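Local coordinates for GDSL-like Lipase/Acylhydrolase family protein (Neisseria meningitidis, PDB 4K7J), which probably removes O-acetyl groups from peptidoglycan as an esterase of the SGNH hydrolase family, using a catalytic triad, at residues K226-A229 / N233-A236; A219-W224 / L267-Q272. All coordinates share one frame; numbering follows the deposited sequence.

Interaction 1: residues K226-A229 / N233-A236; sequences KWRA and NDLA
Arg228 and Asp234 meet from opposite directions in a side-on bidentate salt bridge, a compact example of how one ion pair can close a loop back onto the helix that follows it. The setting is the alpha/beta fold of the SGNH esterases, where the chain leaves strand 208-215, runs through 226-229 as an irregular stretch and then enters helix 231-236. The ionic contact has two arms. NE of Arg228 donates to OD2 of Asp234 at 2.8 Å, on the syn lone pair, while NH2 faces OD1 with the modelled separation so short that its exact length is doubtful. The two flat groups are not coplanar: guanidinium and carboxylate are twisted 35° apart. Arg228 sends CG between its own backbone N and carbonyl carbon (chi1 73°), and the chain runs extended from there to NE, which carries the charged end across to the helix. Further polar contacts tie the pair to the neighbouring 119-122 loop: Leu122 N also donates to Asp234 OD2, and the Arg228 backbone bonds to that of Phe120. OD2 thus receives two N-H groups, and the one from Arg228 NE arrives bent, at an N-H...O angle of 149°.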
loop_
_atom_site.group_PDB
_atom_site.type_symbol
_atom_site.label_atom_id
_atom_site.label_comp_id
_atom_site.label_asym_id
_atom_site.label_seq_id
_atom_site.Cartn_x
_atom_site.Cartn_y
_atom_site.Cartn_z
ATOM N N LYS A 226 1.983 4.990 -15.465
ATOM C CA LYS A 226 2.992 6.026 -15.236
ATOM C C LYS A 226 4.313 5.460 -14.731
ATOM O O LYS A 226 5.329 6.159 -14.747
ATOM C CB LYS A 226 2.502 7.039 -14.191
ATOM C CG LYS A 226 1.352 7.946 -14.609
ATOM C CD LYS A 226 1.009 8.855 -13.422
ATOM C CE LYS A 226 -0.074 9.879 -13.737
ATOM N NZ LYS A 226 -0.381 10.688 -12.501
ATOM N N TRP A 227 4.292 4.219 -14.242
ATOM C CA TRP A 227 5.477 3.626 -13.625
ATOM C C TRP A 227 6.248 2.810 -14.673
ATOM O O TRP A 227 5.733 2.565 -15.761
ATOM C CB TRP A 227 5.102 2.758 -12.411
ATOM C CG TRP A 227 4.228 3.436 -11.388
ATOM C CD1 TRP A 227 4.037 4.778 -11.228
ATOM C CD2 TRP A 227 3.412 2.795 -10.401
ATOM N NE1 TRP A 227 3.162 5.010 -10.201
ATOM C CE2 TRP A 227 2.764 3.810 -9.674
ATOM C CE3 TRP A 227 3.170 1.455 -10.056
ATOM C CZ2 TRP A 227 1.888 3.533 -8.618
ATOM C CZ3 TRP A 227 2.292 1.180 -9.011
ATOM C CH2 TRP A 227 1.652 2.216 -8.315
ATOM N N ARG A 228 7.471 2.394 -14.351
ATOM C CA ARG A 228 8.342 1.765 -15.352
ATOM C C ARG A 228 7.762 0.465 -15.920
ATOM O O ARG A 228 6.965 -0.201 -15.274
ATOM C CB ARG A 228 9.769 1.549 -14.804
ATOM C CG ARG A 228 9.903 0.432 -13.792
ATOM C CD ARG A 228 11.182 0.585 -12.963
ATOM N NE ARG A 228 11.488 -0.626 -12.196
ATOM C CZ ARG A 228 12.267 -1.604 -12.646
ATOM N NH1 ARG A 228 12.814 -1.506 -13.848
ATOM N NH2 ARG A 228 12.495 -2.677 -11.902
ATOM N N ALA A 229 8.163 0.113 -17.137
ATOM C CA ALA A 229 7.591 -1.056 -17.815
ATOM C C ALA A 229 7.773 -2.349 -17.008
ATOM O O ALA A 229 6.908 -3.218 -17.024
ATOM C CB ALA A 229 8.191 -1.207 -19.218
ATOM N N ASN A 233 7.972 -6.837 -12.142
ATOM C CA ASN A 233 9.154 -7.454 -11.538
ATOM C C ASN A 233 9.484 -6.829 -10.184
ATOM O O ASN A 233 9.958 -7.524 -9.274
ATOM C CB ASN A 233 10.365 -7.407 -12.475
ATOM C CG ASN A 233 10.103 -8.099 -13.805
ATOM O OD1 ASN A 233 9.240 -8.974 -13.909
ATOM N ND2 ASN A 233 10.836 -7.695 -14.832
ATOM N N ASP A 234 9.225 -5.528 -10.035
ATOM C CA ASP A 234 9.320 -4.902 -8.711
ATOM C C ASP A 234 8.276 -5.518 -7.753
ATOM O O ASP A 234 8.566 -5.786 -6.589
ATOM C CB ASP A 234 9.115 -3.374 -8.781
ATOM C CG ASP A 234 10.156 -2.659 -9.645
ATOM O OD1 ASP A 234 11.282 -3.181 -9.837
ATOM O OD2 ASP A 234 9.841 -1.542 -10.132
ATOM N N LEU A 235 7.056 -5.725 -8.239
ATOM C CA LEU A 235 6.012 -6.336 -7.410
ATOM C C LEU A 235 6.402 -7.752 -6.965
ATOM O O LEU A 235 6.239 -8.123 -5.795
ATOM C CB LEU A 235 4.678 -6.371 -8.164
ATOM C CG LEU A 235 3.527 -7.031 -7.399
ATOM C CD1 LEU A 235 3.218 -6.295 -6.117
ATOM C CD2 LEU A 235 2.299 -7.148 -8.267
ATOM N N ALA A 236 6.921 -8.535 -7.910
ATOM C CA ALA A 236 7.416 -9.873 -7.608
ATOM C C ALA A 236 8.407 -9.845 -6.446
ATOM O O ALA A 236 8.453 -10.771 -5.648
ATOM C CB ALA A 236 8.061 -10.508 -8.859
#

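Interaction 2: residues A219-W224 / L267-Q272; sequences AQLTQW and LDTVRQ
The indole of Trp224 carries two methyl groups on one face, Leu221 CD1 at 3.5 Å and Thr269 CG2 at 3.7 Å above its plane, both displaced toward the rim. Trp227 stacks on the opposite face, and at the edge NE1 hydrogen-bonds to the hydroxyl of Tyr247. The threonine methyl makes a CH-pi contact with the six-membered ring, 4.2 Å from CG2 to the ring centroid and 27° off the normal; its nearest ring atom is CZ3. Leu221 meets the same residue tip to tip, with CD1 3.9 Å from Thr269 CG2, so one methyl of the helix touches both the leucine and the indole. This is the packing of a 3-10 turn, 221-224, against helix 259-276, the helix of the beta-alpha-beta crossover between parallel strands 242-246 and 281-286. Thr269 divides its two branches between apolar and polar partners. With chi1 at -52°, CG2 stands anti to the backbone N, while OG1 lies beside that N and bonds to the Lys265 carbonyl one turn back. A water bridges the segments, donating to Leu221 O at 3.0 Å and to Thr269 OG1 at 2.8 Å. At the start of the turn, Gln220 N donates to Gln223 OE1 from above the plane of that amide carbonyl, as Gln223 N returns a bond to Gln220 O.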
loop_
_atom_site.group_PDB
_atom_site.type_symbol
_atom_site.label_atom_id
_atom_site.label_comp_id
_atom_site.label_asym_id
_atom_site.label_seq_id
_atom_site.Cartn_x
_atom_site.Cartn_y
_atom_site.Cartn_z
ATOM N N ALA A 219 -4.512 9.202 -7.069
ATOM C CA ALA A 219 -4.222 8.165 -8.065
ATOM C C ALA A 219 -5.403 7.257 -8.416
ATOM O O ALA A 219 -6.332 7.073 -7.625
ATOM C CB ALA A 219 -3.036 7.316 -7.624
ATOM N N GLN A 220 -5.331 6.685 -9.614
ATOM C CA GLN A 220 -6.273 5.677 -10.091
ATOM C C GLN A 220 -5.469 4.429 -10.453
ATOM O O GLN A 220 -4.276 4.539 -10.738
ATOM C CB GLN A 220 -6.993 6.189 -11.325
ATOM C CG GLN A 220 -7.857 7.435 -11.064
ATOM C CD GLN A 220 -8.464 7.956 -12.341
ATOM O OE1 GLN A 220 -8.962 7.177 -13.174
ATOM N NE2 GLN A 220 -8.390 9.267 -12.537
ATOM N N LEU A 221 -6.106 3.257 -10.439
ATOM C CA LEU A 221 -5.374 2.007 -10.672
ATOM C C LEU A 221 -4.697 1.956 -12.028
ATOM O O LEU A 221 -3.582 1.456 -12.143
ATOM C CB LEU A 221 -6.272 0.773 -10.504
ATOM C CG LEU A 221 -5.608 -0.551 -10.901
ATOM C CD1 LEU A 221 -4.447 -0.877 -9.978
ATOM C CD2 LEU A 221 -6.583 -1.691 -10.943
ATOM N N THR A 222 -5.366 2.476 -13.054
ATOM C CA THR A 222 -4.815 2.458 -14.406
ATOM C C THR A 222 -3.550 3.297 -14.507
ATOM O O THR A 222 -2.762 3.126 -15.435
ATOM C CB THR A 222 -5.827 2.950 -15.463
ATOM O OG1 THR A 222 -6.237 4.298 -15.166
ATOM C CG2 THR A 222 -7.042 2.030 -15.500
ATOM N N GLN A 223 -3.347 4.191 -13.549
ATOM C CA GLN A 223 -2.179 5.060 -13.580
ATOM C C GLN A 223 -0.896 4.371 -13.117
ATOM O O GLN A 223 0.135 5.016 -13.010
ATOM C CB GLN A 223 -2.426 6.353 -12.800
ATOM C CG GLN A 223 -3.458 7.246 -13.496
ATOM C CD GLN A 223 -3.918 8.389 -12.636
ATOM O OE1 GLN A 223 -3.917 8.290 -11.421
ATOM N NE2 GLN A 223 -4.312 9.492 -13.269
ATOM N N TRP A 224 -0.958 3.065 -12.857
ATOM C CA TRP A 224 0.267 2.274 -12.780
ATOM C C TRP A 224 1.066 2.410 -14.092
ATOM O O TRP A 224 2.287 2.194 -14.118
ATOM C CB TRP A 224 -0.042 0.799 -12.510
ATOM C CG TRP A 224 -0.505 0.484 -11.100
ATOM C CD1 TRP A 224 -1.051 1.349 -10.190
ATOM C CD2 TRP A 224 -0.451 -0.794 -10.458
ATOM N NE1 TRP A 224 -1.337 0.684 -9.021
ATOM C CE2 TRP A 224 -0.986 -0.636 -9.167
ATOM C CE3 TRP A 224 -0.001 -2.062 -10.856
ATOM C CZ2 TRP A 224 -1.084 -1.696 -8.264
ATOM C CZ3 TRP A 224 -0.102 -3.112 -9.962
ATOM C CH2 TRP A 224 -0.635 -2.922 -8.677
ATOM N N LEU A 267 -9.037 -5.897 -14.864
ATOM C CA LEU A 267 -8.858 -7.346 -15.001
ATOM C C LEU A 267 -7.435 -7.699 -15.430
ATOM O O LEU A 267 -6.842 -8.621 -14.899
ATOM C CB LEU A 267 -9.860 -7.913 -16.010
ATOM C CG LEU A 267 -11.292 -7.887 -15.476
ATOM C CD1 LEU A 267 -12.326 -7.925 -16.602
ATOM C CD2 LEU A 267 -11.491 -9.043 -14.500
ATOM N N ASP A 268 -6.903 -6.962 -16.404
ATOM C CA ASP A 268 -5.514 -7.137 -16.829
ATOM C C ASP A 268 -4.537 -6.979 -15.666
ATOM O O ASP A 268 -3.605 -7.770 -15.519
ATOM C CB ASP A 268 -5.140 -6.143 -17.929
ATOM C CG ASP A 268 -5.818 -6.447 -19.249
ATOM O OD1 ASP A 268 -6.380 -7.560 -19.397
ATOM O OD2 ASP A 268 -5.781 -5.570 -20.143
ATOM N N THR A 269 -4.749 -5.949 -14.851
ATOM C CA THR A 269 -3.881 -5.683 -13.718
ATOM C C THR A 269 -3.915 -6.820 -12.698
ATOM O O THR A 269 -2.871 -7.226 -12.186
ATOM C CB THR A 269 -4.217 -4.335 -13.033
ATOM O OG1 THR A 269 -4.241 -3.287 -14.009
ATOM C CG2 THR A 269 -3.174 -4.000 -11.985
ATOM N N VAL A 270 -5.108 -7.338 -12.404
ATOM C CA VAL A 270 -5.238 -8.473 -11.484
ATOM C C VAL A 270 -4.518 -9.710 -12.033
ATOM O O VAL A 270 -3.797 -10.392 -11.310
ATOM C CB VAL A 270 -6.718 -8.807 -11.181
ATOM C CG1 VAL A 270 -6.832 -10.118 -10.408
ATOM C CG2 VAL A 270 -7.380 -7.665 -10.392
ATOM N N ARG A 271 -4.722 -9.980 -13.318
ATOM C CA ARG A 271 -4.031 -11.067 -14.008
ATOM C C ARG A 271 -2.520 -10.933 -13.834
ATOM O O ARG A 271 -1.820 -11.886 -13.454
ATOM C CB ARG A 271 -4.375 -11.022 -15.500
ATOM C CG ARG A 271 -4.274 -12.353 -16.208
ATOM C CD ARG A 271 -4.171 -12.195 -17.731
ATOM N NE ARG A 271 -4.900 -11.045 -18.278
ATOM C CZ ARG A 271 -6.229 -10.914 -18.295
ATOM N NH1 ARG A 271 -7.008 -11.851 -17.765
ATOM N NH2 ARG A 271 -6.784 -9.829 -18.831
ATOM N N GLN A 272 -2.020 -9.733 -14.101
ATOM C CA GLN A 272 -0.597 -9.472 -13.968
ATOM C C GLN A 272 -0.066 -9.639 -12.551
ATOM O O GLN A 272 1.030 -10.179 -12.358
ATOM C CB GLN A 272 -0.254 -8.114 -14.561
ATOM C CG GLN A 272 -0.366 -8.140 -16.075
ATOM C CD GLN A 272 -0.284 -6.771 -16.693
ATOM O OE1 GLN A 272 0.527 -5.940 -16.287
ATOM N NE2 GLN A 272 -1.136 -6.519 -17.680
HETATM O O HOH W 1 -2.799 -0.843 -13.884
#

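In the fold
Both contacts involve the long connection between strand 208-215 and helix 231-236, and the short loop closed by interaction 1 is nested within the wider one closed by interaction 2. Their centres lie 11 Å apart, and their chemistry follows their partners. Interaction 2 is buried, joining the 3-10 turn to a helix distant in sequence through methyl and ring packing, with a single water as the polar link across it. Interaction 1 is only partly buried, is local in sequence and relies on charge, facing the loop between strands 109-112 and 125-128. Segments 219-224 and 226-229 follow one another there, the first packing on helix 259-276, the second turning to helix 231-236.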